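Local coordinates for protease (Penicillium cyclopium, PDB 5Z6O), which cuts proteins as a subtilisin-type serine protease of the proteinase K kind, probably including casein, gelatin and type IV collagen, at residues G74-S79 / K222-T227; S84-A89 / T213-G218. One frame throughout, in Å; residues are numbered along the deposited sequence.

Interaction 1. Residues G74-S79 / K222-T227; sequences GTHTAS and KTLSGT. With PMS (phenylmethanesulfonic acid), chain C.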
# COMPACT_ATOMS: atom_id res chain seq x y z
N GLY A 74 -7.14 8.51 2.53
CA GLY A 74 -5.81 8.78 2.00
C GLY A 74 -4.77 8.96 3.09
O GLY A 74 -3.63 8.50 2.96
N THR A 75 -5.16 9.58 4.21
CA THR A 75 -4.25 9.72 5.35
C THR A 75 -4.00 8.38 6.01
O THR A 75 -2.87 8.05 6.40
CB THR A 75 -4.85 10.68 6.36
OG1 THR A 75 -5.04 11.96 5.72
CG2 THR A 75 -3.95 10.81 7.65
N HIS A 76 -5.05 7.59 6.14
CA HIS A 76 -4.95 6.31 6.83
C HIS A 76 -4.02 5.36 6.05
O HIS A 76 -3.11 4.75 6.62
CB HIS A 76 -6.37 5.73 6.97
CG HIS A 76 -6.49 4.53 7.87
ND1 HIS A 76 -6.22 3.23 7.46
CD2 HIS A 76 -6.88 4.44 9.16
CE1 HIS A 76 -6.43 2.40 8.47
NE2 HIS A 76 -6.84 3.11 9.51
N THR A 77 -4.21 5.28 4.74
CA THR A 77 -3.35 4.39 3.95
C THR A 77 -1.92 4.90 3.87
O THR A 77 -0.97 4.10 3.99
CB THR A 77 -3.93 4.17 2.55
OG1 THR A 77 -4.01 5.42 1.84
CG2 THR A 77 -5.35 3.50 2.65
N ALA A 78 -1.73 6.22 3.69
CA ALA A 78 -0.35 6.72 3.74
C ALA A 78 0.29 6.41 5.09
O ALA A 78 1.50 6.13 5.19
CB ALA A 78 -0.35 8.23 3.49
N SER A 79 -0.49 6.48 6.16
CA SER A 79 0.03 6.23 7.50
C SER A 79 0.45 4.77 7.67
O SER A 79 1.51 4.50 8.24
CB SER A 79 -1.06 6.63 8.53
OG SER A 79 -0.64 6.30 9.84
N LYS A 222 -7.72 5.88 13.53
CA LYS A 222 -8.97 5.20 13.22
C LYS A 222 -8.65 3.77 12.83
O LYS A 222 -7.59 3.51 12.27
CB LYS A 222 -9.71 5.89 12.07
CG LYS A 222 -11.12 5.39 11.86
CD LYS A 222 -12.08 6.01 12.85
CE LYS A 222 -12.57 7.38 12.38
NZ LYS A 222 -13.63 7.95 13.28
N THR A 223 -9.58 2.85 13.14
CA THR A 223 -9.46 1.44 12.78
C THR A 223 -10.44 1.12 11.65
O THR A 223 -11.65 1.35 11.79
CB THR A 223 -9.71 0.56 14.01
OG1 THR A 223 -8.79 0.92 15.07
CG2 THR A 223 -9.53 -0.89 13.64
N LEU A 224 -9.92 0.65 10.51
CA LEU A 224 -10.73 0.46 9.30
C LEU A 224 -10.43 -0.92 8.71
O LEU A 224 -9.42 -1.53 9.05
CB LEU A 224 -10.42 1.51 8.21
CG LEU A 224 -10.65 2.98 8.51
CD1 LEU A 224 -10.16 3.76 7.28
CD2 LEU A 224 -12.15 3.20 8.74
N SER A 225 -11.29 -1.37 7.78
CA SER A 225 -11.10 -2.66 7.11
C SER A 225 -11.31 -2.53 5.62
O SER A 225 -12.20 -1.80 5.17
CB SER A 225 -12.07 -3.74 7.61
OG SER A 225 -11.91 -3.94 8.99
N GLY A 226 -10.52 -3.27 4.86
CA GLY A 226 -10.68 -3.34 3.43
C GLY A 226 -9.37 -3.75 2.80
O GLY A 226 -8.32 -3.72 3.43
N THR A 227 -9.44 -4.17 1.54
CA THR A 227 -8.18 -4.37 0.83
C THR A 227 -7.44 -3.04 0.65
O THR A 227 -6.23 -3.05 0.39
CB THR A 227 -8.39 -5.02 -0.54
OG1 THR A 227 -9.31 -4.25 -1.30
CG2 THR A 227 -8.95 -6.47 -0.42
C PMS C . -11.66 1.35 -0.80
S PMS C . -10.78 0.62 0.61
C1 PMS C . -11.58 0.42 -2.02
C2 PMS C . -10.47 -0.37 -2.29
C3 PMS C . -10.44 -1.19 -3.41
C4 PMS C . -11.52 -1.24 -4.27
C5 PMS C . -12.63 -0.45 -4.01
C6 PMS C . -12.67 0.36 -2.88
O2S PMS C . -11.25 1.20 1.92
O1S PMS C . -11.09 -0.84 0.78
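H76 meets the strand through K222 and L224. Its NE2 donates a hydrogen bond to the backbone O of K222, 2.9 Å away. The bond is bent, with an N-H...O angle of 136°. The K222 oxygen lies almost in the imidazole plane, at the ring edge, but NE2 stands above the carbonyl plane of K222. The same edge brings H76 CD2 to 3.3 Å from K222 O. L224 takes one face of the ring. Its CD1 sits over the ring centre, 3.8 Å from the centroid and 9° off the normal, a clear CH-pi contact. The two side chains run past each other in opposite directions, and CG of L224 comes to 3.9 Å from H76 NE2. H76 reaches this place because its CG is anti to the backbone N (chi1 -169°), which swings the ring off the helix toward the strand.

Helix 73-82 starts at H73, assigned to the Asp-His-Ser charge relay of the subtilase fold. The strand runs on into the loop that leads to S228, assigned to the same relay and, as in subtilases, the probable nucleophile. The contact thus ties the histidine helix to the chain entering the serine helix 227-245. On that chain G226 CA lies 3.7 Å from O1S of the bound phenylmethanesulfonic acid. The backbone angles of G226 call for glycine. T227 OG1 bonds to N165 and G164.

An alanine in place of H76 would probably cost the K222 carbonyl its side-chain donor, leaving it the strand partner A214, and open a gap over L224 CD1.

Further out, M229 of helix 227-245 packs against both H76 and L224. Backbone bonds pair K222 with A214 and L224 with I212. They join strand 221-224 to strand 212-215.

Interaction 2. Residues S84-A89 / T213-G218; sequences SKFGVA and TAAYPG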
# COMPACT_ATOMS: atom_id res chain seq x y z
N SER A 84 5.23 7.17 11.33
CA SER A 84 6.16 6.83 12.42
C SER A 84 5.59 5.79 13.37
O SER A 84 6.25 4.81 13.72
CB SER A 84 6.53 8.08 13.22
OG SER A 84 7.26 8.97 12.37
N LYS A 85 4.37 6.01 13.83
CA LYS A 85 3.77 5.09 14.78
C LYS A 85 3.01 3.97 14.08
O LYS A 85 3.11 2.82 14.48
CB LYS A 85 2.84 5.83 15.74
CG LYS A 85 3.52 6.20 17.06
CD LYS A 85 2.59 6.98 17.97
CE LYS A 85 1.17 6.43 17.94
NZ LYS A 85 1.03 5.11 18.63
N PHE A 86 2.27 4.27 13.01
CA PHE A 86 1.38 3.26 12.43
C PHE A 86 1.93 2.62 11.17
O PHE A 86 1.22 1.82 10.57
CB PHE A 86 0.01 3.88 12.15
CG PHE A 86 -0.65 4.44 13.38
CD1 PHE A 86 -1.18 3.59 14.33
CD2 PHE A 86 -0.73 5.81 13.56
CE1 PHE A 86 -1.77 4.10 15.48
CE2 PHE A 86 -1.33 6.33 14.70
CZ PHE A 86 -1.83 5.47 15.65
N GLY A 87 3.17 2.92 10.78
CA GLY A 87 3.60 2.57 9.43
C GLY A 87 4.72 1.56 9.31
O GLY A 87 5.48 1.32 10.25
N VAL A 88 4.81 0.98 8.10
CA VAL A 88 5.80 -0.05 7.78
C VAL A 88 7.19 0.57 7.54
O VAL A 88 8.18 0.13 8.13
CB VAL A 88 5.34 -0.85 6.54
CG1 VAL A 88 6.42 -1.91 6.14
CG2 VAL A 88 4.03 -1.60 6.85
N ALA A 89 7.27 1.57 6.68
CA ALA A 89 8.55 2.15 6.24
C ALA A 89 8.64 3.52 6.88
O ALA A 89 8.24 4.53 6.29
CB ALA A 89 8.65 2.23 4.70
N THR A 213 -5.37 -0.20 12.28
CA THR A 213 -5.37 1.12 12.90
C THR A 213 -4.27 1.99 12.30
O THR A 213 -3.12 1.55 12.18
CB THR A 213 -5.17 0.97 14.41
OG1 THR A 213 -6.23 0.14 14.91
CG2 THR A 213 -5.17 2.36 15.14
N ALA A 214 -4.62 3.24 11.96
CA ALA A 214 -3.63 4.16 11.41
C ALA A 214 -4.12 5.60 11.60
O ALA A 214 -5.21 5.84 12.12
CB ALA A 214 -3.36 3.87 9.93
N ALA A 215 -3.32 6.57 11.13
CA ALA A 215 -3.62 7.98 11.35
C ALA A 215 -4.90 8.41 10.63
O ALA A 215 -5.26 7.87 9.58
CB ALA A 215 -2.45 8.84 10.85
N TYR A 216 -5.55 9.43 11.17
CA TYR A 216 -6.75 10.00 10.58
C TYR A 216 -6.65 11.51 10.65
O TYR A 216 -6.01 12.04 11.56
CB TYR A 216 -7.97 9.50 11.36
CG TYR A 216 -9.21 9.31 10.58
CD1 TYR A 216 -9.28 8.39 9.54
CD2 TYR A 216 -10.36 10.03 10.90
CE1 TYR A 216 -10.44 8.22 8.83
CE2 TYR A 216 -11.52 9.87 10.19
CZ TYR A 216 -11.56 8.96 9.16
OH TYR A 216 -12.74 8.81 8.46
N PRO A 217 -7.20 12.23 9.67
CA PRO A 217 -7.03 13.70 9.65
C PRO A 217 -7.38 14.35 10.98
O PRO A 217 -8.35 13.98 11.65
CB PRO A 217 -7.99 14.15 8.55
CG PRO A 217 -8.02 12.98 7.58
CD PRO A 217 -7.98 11.75 8.52
N GLY A 218 -6.55 15.31 11.38
CA GLY A 218 -6.80 16.06 12.60
C GLY A 218 -6.08 15.56 13.82
O GLY A 218 -6.36 16.04 14.91
O HOH W 1 -1.25 0.59 10.28
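F86 carries the whole contact from the loop side, against T213, A214 and A215. Its CB lies 3.7 Å from A214 CA and 4.0 Å from A214 CB. F86 CG is closer still, at 3.6 Å from A214 CA. Here the flat ring begins to lie over the strand backbone. The CA of A214 stands over one face, 27° off the normal, in a CH-pi contact. On the opposite face lies CB of K85, the preceding residue, offset toward the rim.

Beyond CG the ring splits along the strand. F86 CD1 meets the backbone O of T213 at 3.5 Å. F86 CE1 goes on to the methyl CG2 of T213, at 3.8 Å. On the other branch F86 CD2 lies 3.6 Å from the backbone N of A215. F86 CE2 is a little farther from the same nitrogen. The side chain also touches P9 and S221. Its chi1 of -59°, with CG beside the backbone N and anti to the carbonyl carbon, turns the ring onto the strand. A water bridges the two backbones, donating to F86 O and to T213 O, both at 2.8 Å. It adds a polar link between loop and strand to the packing of the ring.

Outside the contact, OG1 of T213 bonds to OG1 of T223 on the next strand, and the backbone N of A215 bonds to S79 OG.

The loop 84-89 follows helix 73-82 and leads to strand 93-98 of the central parallel sheet. Strand 212-215 pairs with 221-224 in a two-stranded antiparallel sheet. F86 packs on S79 of the helix and on S221 of the second strand, while A214 rests on H76, S79 and T80.

How the interactions relate
Interactions 1 and 2 are neighbours, with centres about 8 Å apart. Both use the antiparallel pair of strands 212-215 and 221-224, which follow each other in the chain. Interaction 1 holds strand 221-224 to helix 73-82, and interaction 2 holds strand 212-215 to the loop just after that helix. The order along the chain is 74-79, 84-89, 213-218, 222-227, so interaction 2 is nested within interaction 1. H76 and S79, about one turn apart, bring the same helix up to both contacts. Helix, loop and both strands therefore form one packed unit beside the active site, with interaction 1 the nearer to the bound inhibitor group.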